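PDB 4F62: geranyltranstransferase from Marinomonas sp. MED121, which probably catalyses the condensation of isopentenyl diphosphate with an allylic diphosphate, as polyprenyl (farnesyl-diphosphate) synthases do. Local coordinates for residues E75-Y80 / A117-A122; F121-L126 / E143-S148. All coordinates share one frame; numbering follows the deposited sequence.

Contact 1: residues E75-Y80 / A117-A122; sequences ESIHAY and ALQTFA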
loop_
_atom_site.group_PDB
_atom_site.type_symbol
_atom_site.label_atom_id
_atom_site.label_comp_id
_atom_site.label_asym_id
_atom_site.label_seq_id
_atom_site.Cartn_x
_atom_site.Cartn_y
_atom_site.Cartn_z
ATOM N N GLU A 75 1.808 -3.600 11.915
ATOM C CA GLU A 75 1.930 -5.057 11.949
ATOM C C GLU A 75 1.608 -5.665 10.574
ATOM O O GLU A 75 2.219 -6.658 10.168
ATOM C CB GLU A 75 1.039 -5.665 13.047
ATOM C CG GLU A 75 1.240 -7.160 13.229
ATOM C CD GLU A 75 2.630 -7.519 13.794
ATOM O OE1 GLU A 75 3.331 -6.621 14.310
ATOM O OE2 GLU A 75 3.021 -8.715 13.740
ATOM N N SER A 76 0.669 -5.053 9.852
ATOM C CA SER A 76 0.303 -5.543 8.516
ATOM C C SER A 76 1.418 -5.332 7.514
ATOM O O SER A 76 1.690 -6.208 6.690
ATOM C CB SER A 76 -0.993 -4.899 7.995
ATOM O OG SER A 76 -2.080 -5.316 8.805
ATOM N N ILE A 77 2.051 -4.165 7.574
ATOM C CA ILE A 77 3.216 -3.902 6.743
ATOM C C ILE A 77 4.320 -4.928 7.046
ATOM O O ILE A 77 4.865 -5.558 6.133
ATOM C CB ILE A 77 3.751 -2.470 6.944
ATOM C CG1 ILE A 77 2.740 -1.464 6.377
ATOM C CG2 ILE A 77 5.094 -2.302 6.237
ATOM C CD1 ILE A 77 2.473 -1.646 4.861
ATOM N N HIS A 78 4.623 -5.104 8.329
ATOM C CA HIS A 78 5.652 -6.037 8.762
ATOM C C HIS A 78 5.330 -7.445 8.253
ATOM O O HIS A 78 6.197 -8.132 7.686
ATOM C CB HIS A 78 5.763 -6.011 10.291
ATOM C CG HIS A 78 6.748 -6.993 10.846
ATOM N ND1 HIS A 78 8.077 -7.008 10.474
ATOM C CD2 HIS A 78 6.594 -7.992 11.742
ATOM C CE1 HIS A 78 8.700 -7.980 11.118
ATOM N NE2 HIS A 78 7.821 -8.592 11.900
ATOM N N ALA A 79 4.076 -7.862 8.419
ATOM C CA ALA A 79 3.666 -9.204 7.994
ATOM C C ALA A 79 3.784 -9.381 6.481
ATOM O O ALA A 79 4.236 -10.426 6.008
ATOM C CB ALA A 79 2.235 -9.530 8.469
ATOM N N TYR A 80 3.378 -8.367 5.723
ATOM C CA TYR A 80 3.521 -8.437 4.273
ATOM C C TYR A 80 4.984 -8.579 3.893
ATOM O O TYR A 80 5.337 -9.418 3.047
ATOM C CB TYR A 80 2.838 -7.241 3.579
ATOM C CG TYR A 80 3.727 -6.294 2.780
ATOM C CD1 TYR A 80 4.354 -6.695 1.599
ATOM C CD2 TYR A 80 3.885 -4.971 3.181
ATOM C CE1 TYR A 80 5.153 -5.812 0.873
ATOM C CE2 TYR A 80 4.669 -4.085 2.459
ATOM C CZ TYR A 80 5.301 -4.506 1.311
ATOM O OH TYR A 80 6.081 -3.610 0.604
ATOM N N ALA A 117 -1.959 -7.650 -0.606
ATOM C CA ALA A 117 -3.215 -7.300 0.049
ATOM C C ALA A 117 -2.976 -6.832 1.479
ATOM O O ALA A 117 -3.693 -5.978 1.982
ATOM C CB ALA A 117 -4.169 -8.483 0.033
ATOM N N LEU A 118 -1.978 -7.402 2.144
ATOM C CA LEU A 118 -1.666 -6.949 3.495
ATOM C C LEU A 118 -1.141 -5.525 3.480
ATOM O O LEU A 118 -1.393 -4.766 4.415
ATOM C CB LEU A 118 -0.678 -7.884 4.196
ATOM C CG LEU A 118 -1.318 -9.150 4.802
ATOM C CD1 LEU A 118 -0.252 -10.173 5.183
ATOM C CD2 LEU A 118 -2.148 -8.805 6.027
ATOM N N GLN A 119 -0.407 -5.148 2.430
ATOM C CA GLN A 119 -0.010 -3.743 2.317
ATOM C C GLN A 119 -1.234 -2.833 2.161
ATOM O O GLN A 119 -1.338 -1.803 2.833
ATOM C CB GLN A 119 1.005 -3.467 1.182
ATOM C CG GLN A 119 1.189 -1.958 1.026
ATOM C CD GLN A 119 2.332 -1.514 0.111
ATOM O OE1 GLN A 119 2.620 -0.318 0.039
ATOM N NE2 GLN A 119 2.968 -2.458 -0.597
ATOM N N THR A 120 -2.172 -3.207 1.293
ATOM C CA THR A 120 -3.349 -2.358 1.099
ATOM C C THR A 120 -4.171 -2.310 2.386
ATOM O O THR A 120 -4.806 -1.303 2.690
ATOM C CB THR A 120 -4.263 -2.884 -0.017
ATOM O OG1 THR A 120 -3.470 -3.242 -1.153
ATOM C CG2 THR A 120 -5.308 -1.817 -0.408
ATOM N N PHE A 121 -4.182 -3.410 3.131
ATOM C CA PHE A 121 -4.959 -3.467 4.370
ATOM C C PHE A 121 -4.387 -2.469 5.396
ATOM O O PHE A 121 -5.132 -1.881 6.179
ATOM C CB PHE A 121 -4.952 -4.900 4.905
ATOM C CG PHE A 121 -5.730 -5.089 6.179
ATOM C CD1 PHE A 121 -7.069 -4.752 6.243
ATOM C CD2 PHE A 121 -5.122 -5.653 7.302
ATOM C CE1 PHE A 121 -7.804 -4.941 7.413
ATOM C CE2 PHE A 121 -5.852 -5.851 8.485
ATOM C CZ PHE A 121 -7.188 -5.493 8.538
ATOM N N ALA A 122 -3.068 -2.277 5.389
ATOM C CA ALA A 122 -2.451 -1.303 6.289
ATOM C C ALA A 122 -3.046 0.075 6.051
ATOM O O ALA A 122 -3.367 0.804 6.987
ATOM C CB ALA A 122 -0.955 -1.261 6.089
#
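S76, I77 and Y80 face A122, Q119 and L118 across two antiparallel helical segments whose axes approach to 8.0 Å at 167°, with CA atoms of the paired residues 5.5 Å apart. At that close spacing beta carbons and backbone meet directly: Y80 CB lies 3.6 Å from L118 CB, and S76 CB 3.6 Å from L118 O. The methyl of A122 touches both CG1 and CD1 of I77. The Y80 ring and Q119 run side by side, Q119 CB sitting over one ring face, 4.1 Å from the Y80 centroid and 22° off the normal, a CH-pi contact. With CG anti to the backbone N and the chain extended, the Q119 amide reaches the phenol end, its plane 17° from that of the ring. Q119 NE2 stays 3.5 Å from Y80 OH, a packing distance; it hydrogen-bonds D116 O of the second subunit, and Q119 OE1 hydrogen-bonds T120 OG1 there. S76 OG, obliquely placed 3.4 Å from F121 CD2, hydrogen-bonds A72 O. This is close antiparallel packing of helices 65-86 and 108-126 in the all-helical isoprenoid synthase fold, held by van der Waals contact, with the polar ends of S76 and Q119 satisfied elsewhere.

Contact 2: residues F121-L126 / E143-S148; sequences FAFELL and ELVVAS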
loop_
_atom_site.group_PDB
_atom_site.type_symbol
_atom_site.label_atom_id
_atom_site.label_comp_id
_atom_site.label_asym_id
_atom_site.label_seq_id
_atom_site.Cartn_x
_atom_site.Cartn_y
_atom_site.Cartn_z
ATOM N N PHE A 121 -4.182 -3.410 3.131
ATOM C CA PHE A 121 -4.959 -3.467 4.370
ATOM C C PHE A 121 -4.387 -2.469 5.396
ATOM O O PHE A 121 -5.132 -1.881 6.179
ATOM C CB PHE A 121 -4.952 -4.900 4.905
ATOM C CG PHE A 121 -5.730 -5.089 6.179
ATOM C CD1 PHE A 121 -7.069 -4.752 6.243
ATOM C CD2 PHE A 121 -5.122 -5.653 7.302
ATOM C CE1 PHE A 121 -7.804 -4.941 7.413
ATOM C CE2 PHE A 121 -5.852 -5.851 8.485
ATOM C CZ PHE A 121 -7.188 -5.493 8.538
ATOM N N ALA A 122 -3.068 -2.277 5.389
ATOM C CA ALA A 122 -2.451 -1.303 6.289
ATOM C C ALA A 122 -3.046 0.075 6.051
ATOM O O ALA A 122 -3.367 0.804 6.987
ATOM C CB ALA A 122 -0.955 -1.261 6.089
ATOM N N PHE A 123 -3.225 0.420 4.784
ATOM C CA PHE A 123 -3.781 1.722 4.453
ATOM C C PHE A 123 -5.273 1.769 4.681
ATOM O O PHE A 123 -5.826 2.832 4.963
ATOM C CB PHE A 123 -3.358 2.146 3.040
ATOM C CG PHE A 123 -1.865 2.373 2.925
ATOM C CD1 PHE A 123 -1.290 3.538 3.424
ATOM C CD2 PHE A 123 -1.033 1.400 2.368
ATOM C CE1 PHE A 123 0.089 3.752 3.339
ATOM C CE2 PHE A 123 0.345 1.600 2.278
ATOM C CZ PHE A 123 0.911 2.785 2.764
ATOM N N GLU A 124 -5.925 0.611 4.598
ATOM C CA GLU A 124 -7.342 0.535 4.921
ATOM C C GLU A 124 -7.508 0.873 6.404
ATOM O O GLU A 124 -8.398 1.633 6.788
ATOM C CB GLU A 124 -7.894 -0.871 4.636
ATOM C CG GLU A 124 -9.380 -1.052 5.020
ATOM C CD GLU A 124 -9.897 -2.477 4.769
ATOM O OE1 GLU A 124 -9.258 -3.253 4.007
ATOM O OE2 GLU A 124 -10.943 -2.830 5.343
ATOM N N LEU A 125 -6.636 0.302 7.226
ATOM C CA LEU A 125 -6.687 0.471 8.687
ATOM C C LEU A 125 -6.573 1.943 9.054
ATOM O O LEU A 125 -7.299 2.437 9.917
ATOM C CB LEU A 125 -5.546 -0.325 9.349
ATOM C CG LEU A 125 -5.778 -1.845 9.365
ATOM C CD1 LEU A 125 -4.512 -2.622 9.647
ATOM C CD2 LEU A 125 -6.860 -2.180 10.399
ATOM N N LEU A 126 -5.684 2.648 8.360
ATOM C CA LEU A 126 -5.427 4.064 8.648
ATOM C C LEU A 126 -6.450 5.036 8.063
ATOM O O LEU A 126 -6.467 6.211 8.433
ATOM C CB LEU A 126 -4.012 4.465 8.201
ATOM C CG LEU A 126 -2.873 3.903 9.064
ATOM C CD1 LEU A 126 -1.504 4.332 8.503
ATOM C CD2 LEU A 126 -3.034 4.399 10.487
ATOM N N GLU A 143 3.569 9.115 7.616
ATOM C CA GLU A 143 4.569 8.439 8.437
ATOM C C GLU A 143 4.780 7.013 7.955
ATOM O O GLU A 143 5.921 6.546 7.843
ATOM C CB GLU A 143 4.151 8.409 9.916
ATOM C CG GLU A 143 4.220 9.760 10.640
ATOM C CD GLU A 143 5.640 10.294 10.806
ATOM O OE1 GLU A 143 6.600 9.489 10.854
ATOM O OE2 GLU A 143 5.800 11.533 10.895
ATOM N N LEU A 144 3.683 6.315 7.678
ATOM C CA LEU A 144 3.771 4.906 7.300
ATOM C C LEU A 144 4.392 4.784 5.913
ATOM O O LEU A 144 5.202 3.891 5.659
ATOM C CB LEU A 144 2.397 4.240 7.303
ATOM C CG LEU A 144 2.426 2.724 7.052
ATOM C CD1 LEU A 144 3.152 2.008 8.173
ATOM C CD2 LEU A 144 1.007 2.152 6.880
ATOM N N VAL A 145 4.010 5.692 5.021
ATOM C CA VAL A 145 4.519 5.693 3.655
ATOM C C VAL A 145 6.040 5.858 3.640
ATOM O O VAL A 145 6.759 5.110 2.964
ATOM C CB VAL A 145 3.864 6.826 2.820
ATOM C CG1 VAL A 145 4.785 7.276 1.684
ATOM C CG2 VAL A 145 2.523 6.363 2.272
ATOM N N VAL A 146 6.531 6.826 4.397
ATOM C CA VAL A 146 7.948 7.123 4.352
ATOM C C VAL A 146 8.761 5.977 4.971
ATOM O O VAL A 146 9.899 5.724 4.560
ATOM C CB VAL A 146 8.267 8.496 4.998
ATOM C CG1 VAL A 146 8.300 8.399 6.498
ATOM C CG2 VAL A 146 9.584 9.013 4.490
ATOM N N ALA A 147 8.159 5.268 5.928
ATOM C CA ALA A 147 8.824 4.151 6.597
ATOM C C ALA A 147 8.809 2.863 5.782
ATOM O O ALA A 147 9.727 2.054 5.887
ATOM C CB ALA A 147 8.195 3.896 7.953
ATOM N N SER A 148 7.767 2.669 4.980
ATOM C CA SER A 148 7.531 1.377 4.335
ATOM C C SER A 148 8.029 1.296 2.895
ATOM O O SER A 148 8.268 0.196 2.379
ATOM C CB SER A 148 6.029 1.055 4.340
ATOM O OG SER A 148 5.511 1.191 5.644
#
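L144 reaches out to F123, A122 and L126 with one methyl, CD2, which touches all three. The segment axes come no closer than 11.7 Å, at 160°, and the nearest CA pair, F123 and L144, is 8.7 Å apart, so the gap is bridged by side chains. L144 carries CG anti to its backbone N (chi1 -174°), and CD2 in turn lies anti to CA, extending the chain toward helix 108-126. L144 CD2 thereby comes 3.7 Å from L126 CD1 and 4.0 Å from A122 CB. The same methyl sits over one face of the F123 ring, 4.0 Å above the plane and displaced toward the rim near CE1. F123 has its CG anti to the carbonyl carbon (chi1 -65°), and although its CB leaves the backbone beside the interface, the far end of the ring swings into it. V145 CG2 approaches that end obliquely, 3.7 Å from F123 CE1, the two side chains crossing at about a right angle. Replacing F123 with an alanine would probably open a gap beside L144 CD2 and V145 CG2, and would remove the ring that stacks on F123 of the second subunit. V145 also packs against E124 of that subunit. L144 O accepts both S148 N and S148 OG; S148 OG donates to L144 O at 2.7 Å, which ties the S148 side chain back onto its own helix. The arrangement is one of antiparallel helices bridged by long apolar side chains within the all-helical fold. Helix 170-194 packs alongside, its M191 touching both L126 and E143 and its A187 meeting A147, while L125 rests on A72 of helix 65-86.

In the fold
Helix 108-126 is common to both contacts, which overlap at F121 and A122 and have centres about 8 Å apart. Along the chain, helix 65-86 comes first, then helix 108-126, then helix 134-148, and each contact joins the middle helix to one of the others. The two outer helices also touch directly: I77 CG2 lies 3.6 Å from S148 OG, so the three form one continuous buried cluster. All four segments belong to the polyprenyl synthetase part of the chain, in keeping with the all-helical isoprenoid synthase fold. Both contacts also reach the second subunit, which makes helix 108-126 part of the internal packing and of the dimer interface.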